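Local coordinates for protein arsenate Reductase (Corynebacterium glutamicum, PDB 3T38) that reduces arsenate to arsenite in a thioredoxin-dependent reaction, using a fold shared with low molecular weight tyrosine phosphatases, at residues N91-Y105 and L131-K144. Residues are numbered along the deposited sequence; the frame is centred on the assembly and turned at random.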
loop_
_atom_site.group_PDB
_atom_site.type_symbol
_atom_site.label_atom_id
_atom_site.label_comp_id
_atom_site.label_asym_id
_atom_site.label_seq_id
_atom_site.Cartn_x
_atom_site.Cartn_y
_atom_site.Cartn_z
ATOM N N ASN A 91 12.008 2.412 5.853
ATOM C CA ASN A 91 11.470 1.962 7.117
ATOM C C ASN A 91 12.346 0.797 7.614
ATOM O O ASN A 91 11.849 -0.164 8.212
ATOM C CB ASN A 91 9.950 1.583 7.033
ATOM C CG ASN A 91 9.318 1.375 8.419
ATOM O OD1 ASN A 91 8.429 0.525 8.595
ATOM N ND2 ASN A 91 9.782 2.130 9.416
ATOM N N ALA A 92 13.643 0.870 7.314
ATOM C CA ALA A 92 14.577 -0.087 7.789
ATOM C C ALA A 92 15.662 0.460 8.691
ATOM O O ALA A 92 16.343 -0.325 9.378
ATOM C CB ALA A 92 15.180 -0.784 6.659
ATOM N N GLY A 93 15.859 1.782 8.696
ATOM C CA GLY A 93 16.938 2.420 9.469
ATOM C C GLY A 93 16.367 3.539 10.312
ATOM O O GLY A 93 15.668 3.294 11.325
ATOM N N ARG A 94 16.577 4.772 9.836
ATOM C CA ARG A 94 16.110 6.017 10.503
ATOM C C ARG A 94 14.786 5.940 11.297
ATOM O O ARG A 94 14.745 6.268 12.494
ATOM C CB ARG A 94 15.958 7.141 9.467
ATOM C CG ARG A 94 17.287 7.658 8.915
ATOM C CD ARG A 94 17.084 8.575 7.696
ATOM N NE ARG A 94 18.309 9.230 7.252
ATOM C CZ ARG A 94 19.297 8.641 6.566
ATOM N NH1 ARG A 94 19.239 7.344 6.240
ATOM N NH2 ARG A 94 20.369 9.354 6.203
ATOM N N SER A 95 13.691 5.569 10.632
ATOM C CA SER A 95 12.383 5.568 11.339
ATOM C C SER A 95 12.264 4.464 12.386
ATOM O O SER A 95 11.525 4.596 13.360
ATOM C CB SER A 95 11.180 5.544 10.376
ATOM O OG SER A 95 11.225 4.462 9.447
ATOM N N GLN A 96 12.966 3.381 12.178
ATOM C CA GLN A 96 12.957 2.265 13.123
ATOM C C GLN A 96 13.775 2.579 14.363
ATOM O O GLN A 96 13.376 2.223 15.475
ATOM C CB GLN A 96 13.486 0.980 12.454
ATOM C CG GLN A 96 12.646 0.508 11.250
ATOM C CD GLN A 96 11.406 -0.295 11.673
ATOM O OE1 GLN A 96 11.056 -0.345 12.855
ATOM N NE2 GLN A 96 10.743 -0.950 10.704
ATOM N N ILE A 97 14.913 3.222 14.157
ATOM C CA ILE A 97 15.743 3.743 15.213
ATOM C C ILE A 97 14.967 4.752 16.021
ATOM O O ILE A 97 14.938 4.643 17.264
ATOM C CB ILE A 97 17.010 4.459 14.652
ATOM C CG1 ILE A 97 17.844 3.472 13.842
ATOM C CG2 ILE A 97 17.813 5.129 15.825
ATOM C CD1 ILE A 97 18.964 4.159 13.011
ATOM N N ALA A 98 14.342 5.725 15.344
ATOM C CA ALA A 98 13.669 6.781 16.055
ATOM C C ALA A 98 12.519 6.187 16.864
ATOM O O ALA A 98 12.291 6.538 18.029
ATOM C CB ALA A 98 13.149 7.835 15.112
ATOM N N SER A 99 11.776 5.285 16.231
ATOM C CA SER A 99 10.622 4.724 16.876
ATOM C C SER A 99 11.001 3.919 18.114
ATOM O O SER A 99 10.293 3.986 19.141
ATOM C CB SER A 99 9.842 3.811 15.879
ATOM O OG SER A 99 8.814 3.084 16.568
ATOM N N ALA A 100 12.075 3.124 18.012
ATOM C CA ALA A 100 12.466 2.250 19.117
ATOM C C ALA A 100 13.071 3.048 20.270
ATOM O O ALA A 100 12.897 2.680 21.425
ATOM C CB ALA A 100 13.421 1.085 18.641
ATOM N N LEU A 101 13.736 4.161 19.961
ATOM C CA LEU A 101 14.353 4.993 21.002
ATOM C C LEU A 101 13.191 5.664 21.760
ATOM O O LEU A 101 13.119 5.631 22.994
ATOM C CB LEU A 101 15.401 5.965 20.395
ATOM C CG LEU A 101 16.775 5.368 19.941
ATOM C CD1 LEU A 101 17.770 6.332 19.196
ATOM C CD2 LEU A 101 17.549 4.837 21.159
ATOM N N LEU A 102 12.216 6.193 21.046
ATOM C CA LEU A 102 11.106 6.844 21.784
ATOM C C LEU A 102 10.324 5.859 22.652
ATOM O O LEU A 102 10.007 6.166 23.794
ATOM C CB LEU A 102 10.194 7.695 20.836
ATOM C CG LEU A 102 8.997 8.440 21.437
ATOM C CD1 LEU A 102 9.418 9.377 22.564
ATOM C CD2 LEU A 102 8.224 9.231 20.370
ATOM N N SER A 103 10.034 4.667 22.156
ATOM C CA SER A 103 9.345 3.673 23.001
ATOM C C SER A 103 10.151 3.323 24.219
ATOM O O SER A 103 9.600 3.116 25.293
ATOM C CB SER A 103 8.961 2.387 22.217
ATOM O OG SER A 103 8.226 2.756 21.034
ATOM N N HIS A 104 11.467 3.263 24.033
ATOM C CA HIS A 104 12.411 2.907 25.078
ATOM C C HIS A 104 12.436 3.975 26.214
ATOM O O HIS A 104 12.423 3.600 27.399
ATOM C CB HIS A 104 13.781 2.695 24.439
ATOM C CG HIS A 104 14.930 2.703 25.392
ATOM N ND1 HIS A 104 15.349 1.574 26.066
ATOM C CD2 HIS A 104 15.812 3.684 25.714
ATOM C CE1 HIS A 104 16.406 1.873 26.808
ATOM N NE2 HIS A 104 16.716 3.144 26.601
ATOM N N TYR A 105 12.438 5.276 25.877
ATOM C CA TYR A 105 12.324 6.332 26.929
ATOM C C TYR A 105 10.928 6.403 27.474
ATOM O O TYR A 105 10.759 6.533 28.618
ATOM C CB TYR A 105 12.785 7.722 26.417
ATOM C CG TYR A 105 14.238 7.705 25.914
ATOM C CD1 TYR A 105 15.237 7.271 26.725
ATOM C CD2 TYR A 105 14.575 8.098 24.643
ATOM C CE1 TYR A 105 16.544 7.217 26.305
ATOM C CE2 TYR A 105 15.909 8.008 24.170
ATOM C CZ TYR A 105 16.884 7.580 25.021
ATOM O OH TYR A 105 18.247 7.493 24.665
ATOM N N LEU A 131 21.240 -1.403 18.274
ATOM C CA LEU A 131 20.170 -1.156 19.251
ATOM C C LEU A 131 20.218 -2.250 20.291
ATOM O O LEU A 131 20.218 -1.981 21.479
ATOM C CB LEU A 131 18.798 -1.102 18.583
ATOM C CG LEU A 131 18.554 0.140 17.722
ATOM C CD1 LEU A 131 17.165 0.100 17.173
ATOM C CD2 LEU A 131 18.831 1.470 18.527
ATOM N N SER A 132 20.292 -3.491 19.820
ATOM C CA SER A 132 20.523 -4.636 20.719
ATOM C C SER A 132 21.701 -4.483 21.703
ATOM O O SER A 132 21.533 -4.781 22.882
ATOM C CB SER A 132 20.685 -5.913 19.914
ATOM O OG SER A 132 20.935 -6.965 20.800
ATOM N N GLU A 133 22.850 -3.990 21.228
ATOM C CA GLU A 133 24.088 -3.861 22.036
ATOM C C GLU A 133 23.974 -2.887 23.177
ATOM O O GLU A 133 24.835 -2.865 24.042
ATOM C CB GLU A 133 25.239 -3.313 21.211
ATOM C CG GLU A 133 25.724 -4.169 20.090
ATOM C CD GLU A 133 27.037 -3.637 19.525
ATOM O OE1 GLU A 133 27.175 -3.593 18.275
ATOM O OE2 GLU A 133 27.920 -3.260 20.345
ATOM N N ARG A 134 22.972 -2.021 23.128
ATOM C CA ARG A 134 22.805 -0.984 24.121
ATOM C C ARG A 134 21.439 -1.140 24.759
ATOM O O ARG A 134 20.899 -0.189 25.308
ATOM C CB ARG A 134 22.962 0.419 23.521
ATOM C CG ARG A 134 21.893 0.788 22.506
ATOM C CD ARG A 134 22.146 2.157 21.941
ATOM N NE ARG A 134 21.406 3.141 22.686
ATOM C CZ ARG A 134 21.625 4.447 22.644
ATOM N NH1 ARG A 134 22.612 4.926 21.868
ATOM N NH2 ARG A 134 20.867 5.257 23.399
ATOM N N GLY A 135 20.905 -2.351 24.677
ATOM C CA GLY A 135 19.705 -2.726 25.389
ATOM C C GLY A 135 18.435 -2.034 24.969
ATOM O O GLY A 135 17.604 -1.709 25.820
ATOM N N VAL A 136 18.262 -1.792 23.675
ATOM C CA VAL A 136 17.011 -1.208 23.217
ATOM C C VAL A 136 16.237 -2.270 22.443
ATOM O O VAL A 136 16.719 -2.747 21.409
ATOM C CB VAL A 136 17.194 0.041 22.326
ATOM C CG1 VAL A 136 15.820 0.413 21.660
ATOM C CG2 VAL A 136 17.763 1.222 23.119
ATOM N N ASN A 137 15.044 -2.608 22.950
ATOM C CA ASN A 137 14.144 -3.557 22.323
ATOM C C ASN A 137 13.626 -3.086 20.950
ATOM O O ASN A 137 13.173 -1.925 20.783
ATOM C CB ASN A 137 12.989 -3.900 23.250
ATOM C CG ASN A 137 13.433 -4.131 24.718
ATOM O OD1 ASN A 137 14.514 -4.693 25.009
ATOM N ND2 ASN A 137 12.569 -3.712 25.651
ATOM N N ILE A 138 13.710 -4.001 19.976
ATOM C CA ILE A 138 13.534 -3.689 18.559
ATOM C C ILE A 138 13.049 -4.947 17.827
ATOM O O ILE A 138 13.129 -5.044 16.576
ATOM C CB ILE A 138 14.876 -3.161 17.954
ATOM C CG1 ILE A 138 14.808 -2.926 16.447
ATOM C CG2 ILE A 138 16.010 -4.143 18.221
ATOM C CD1 ILE A 138 13.980 -1.761 15.973
ATOM N N SER A 139 12.514 -5.900 18.591
ATOM C CA SER A 139 12.391 -7.262 18.078
ATOM C C SER A 139 11.255 -7.534 17.074
ATOM O O SER A 139 11.516 -8.078 15.982
ATOM C CB SER A 139 12.446 -8.293 19.226
ATOM O OG SER A 139 13.592 -8.045 20.047
ATOM N N ASP A 140 10.015 -7.170 17.416
ATOM C CA ASP A 140 8.912 -7.374 16.450
ATOM C C ASP A 140 8.717 -6.242 15.424
ATOM O O ASP A 140 7.585 -5.899 15.035
ATOM C CB ASP A 140 7.634 -7.692 17.190
ATOM C CG ASP A 140 7.696 -9.080 17.836
ATOM O OD1 ASP A 140 7.659 -10.115 17.102
ATOM O OD2 ASP A 140 7.814 -9.125 19.087
ATOM N N ALA A 141 9.822 -5.635 15.020
ATOM C CA ALA A 141 9.760 -4.493 14.119
ATOM C C ALA A 141 9.886 -5.044 12.711
ATOM O O ALA A 141 10.485 -6.108 12.516
ATOM C CB ALA A 141 10.856 -3.528 14.437
ATOM N N PHE A 142 9.299 -4.372 11.724
ATOM C CA PHE A 142 9.403 -4.836 10.321
ATOM C C PHE A 142 9.129 -3.629 9.448
ATOM O O PHE A 142 8.432 -2.711 9.891
ATOM C CB PHE A 142 8.396 -5.975 10.007
ATOM C CG PHE A 142 6.966 -5.618 10.304
ATOM C CD1 PHE A 142 6.454 -5.744 11.587
ATOM C CD2 PHE A 142 6.130 -5.145 9.301
ATOM C CE1 PHE A 142 5.117 -5.373 11.884
ATOM C CE2 PHE A 142 4.798 -4.812 9.562
ATOM C CZ PHE A 142 4.276 -4.898 10.857
ATOM N N PRO A 143 9.690 -3.594 8.225
ATOM C CA PRO A 143 9.390 -2.405 7.382
ATOM C C PRO A 143 8.001 -2.500 6.835
ATOM O O PRO A 143 7.542 -3.604 6.540
ATOM C CB PRO A 143 10.391 -2.525 6.225
ATOM C CG PRO A 143 11.430 -3.581 6.717
ATOM C CD PRO A 143 10.631 -4.510 7.579
ATOM N N LYS A 144 7.321 -1.372 6.677
ATOM C CA LYS A 144 5.898 -1.418 6.244
ATOM C C LYS A 144 5.636 -0.121 5.523
ATOM O O LYS A 144 6.236 0.891 5.883
ATOM C CB LYS A 144 4.971 -1.564 7.436
ATOM C CG LYS A 144 5.006 -0.409 8.510
ATOM C CD LYS A 144 4.491 -0.892 9.932
ATOM C CE LYS A 144 5.654 -1.517 10.797
ATOM N NZ LYS A 144 6.799 -0.517 10.820
HETATM O O HOH W 1 8.177 -1.652 12.816
HETATM O O HOH W 2 12.364 0.140 22.419
#
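Val136 sets CG2 squarely over one face of the His104 ring, a CH-pi contact 3.8 Å from CG2 to the ring centroid. Next to it the Arg134 guanidinium has Leu101 CD2 over one face and Tyr105 OH at its edge; Asp198 of helix 190-211 holds both, by a salt bridge to Arg134 and a hydrogen bond to Tyr105 OH. In this low molecular weight phosphatase fold, the segment 131-144 leaves helix 125-133 through a Schellman motif with Gly135 at C-prime, then runs along helix 94-106 toward the loop before it. Midway, Ala100 CB meets Val136 CG1 and Ile138 CD1, each at 3.9 Å, with Leu131 CD1 slightly farther off. A water bridges Ala100 O and Asn137 O.

The far end is polar. Gln96, bent at chi2 (-82°), turns its amide back so that NE2 donates to Asn91 O at 2.8 Å and, weakly, to Phe142 O. A second water joins Gln96 OE1, Phe142 N and Lys144 NZ. Bends at chi3 and chi4 carry the Lys144 chain over one face of the Phe142 ring, with CE above it near the rim. OD1 of the buried Asn91 is gripped twice in its carbonyl plane, by Lys144 N and Lys144 NZ, each 2.9 Å away.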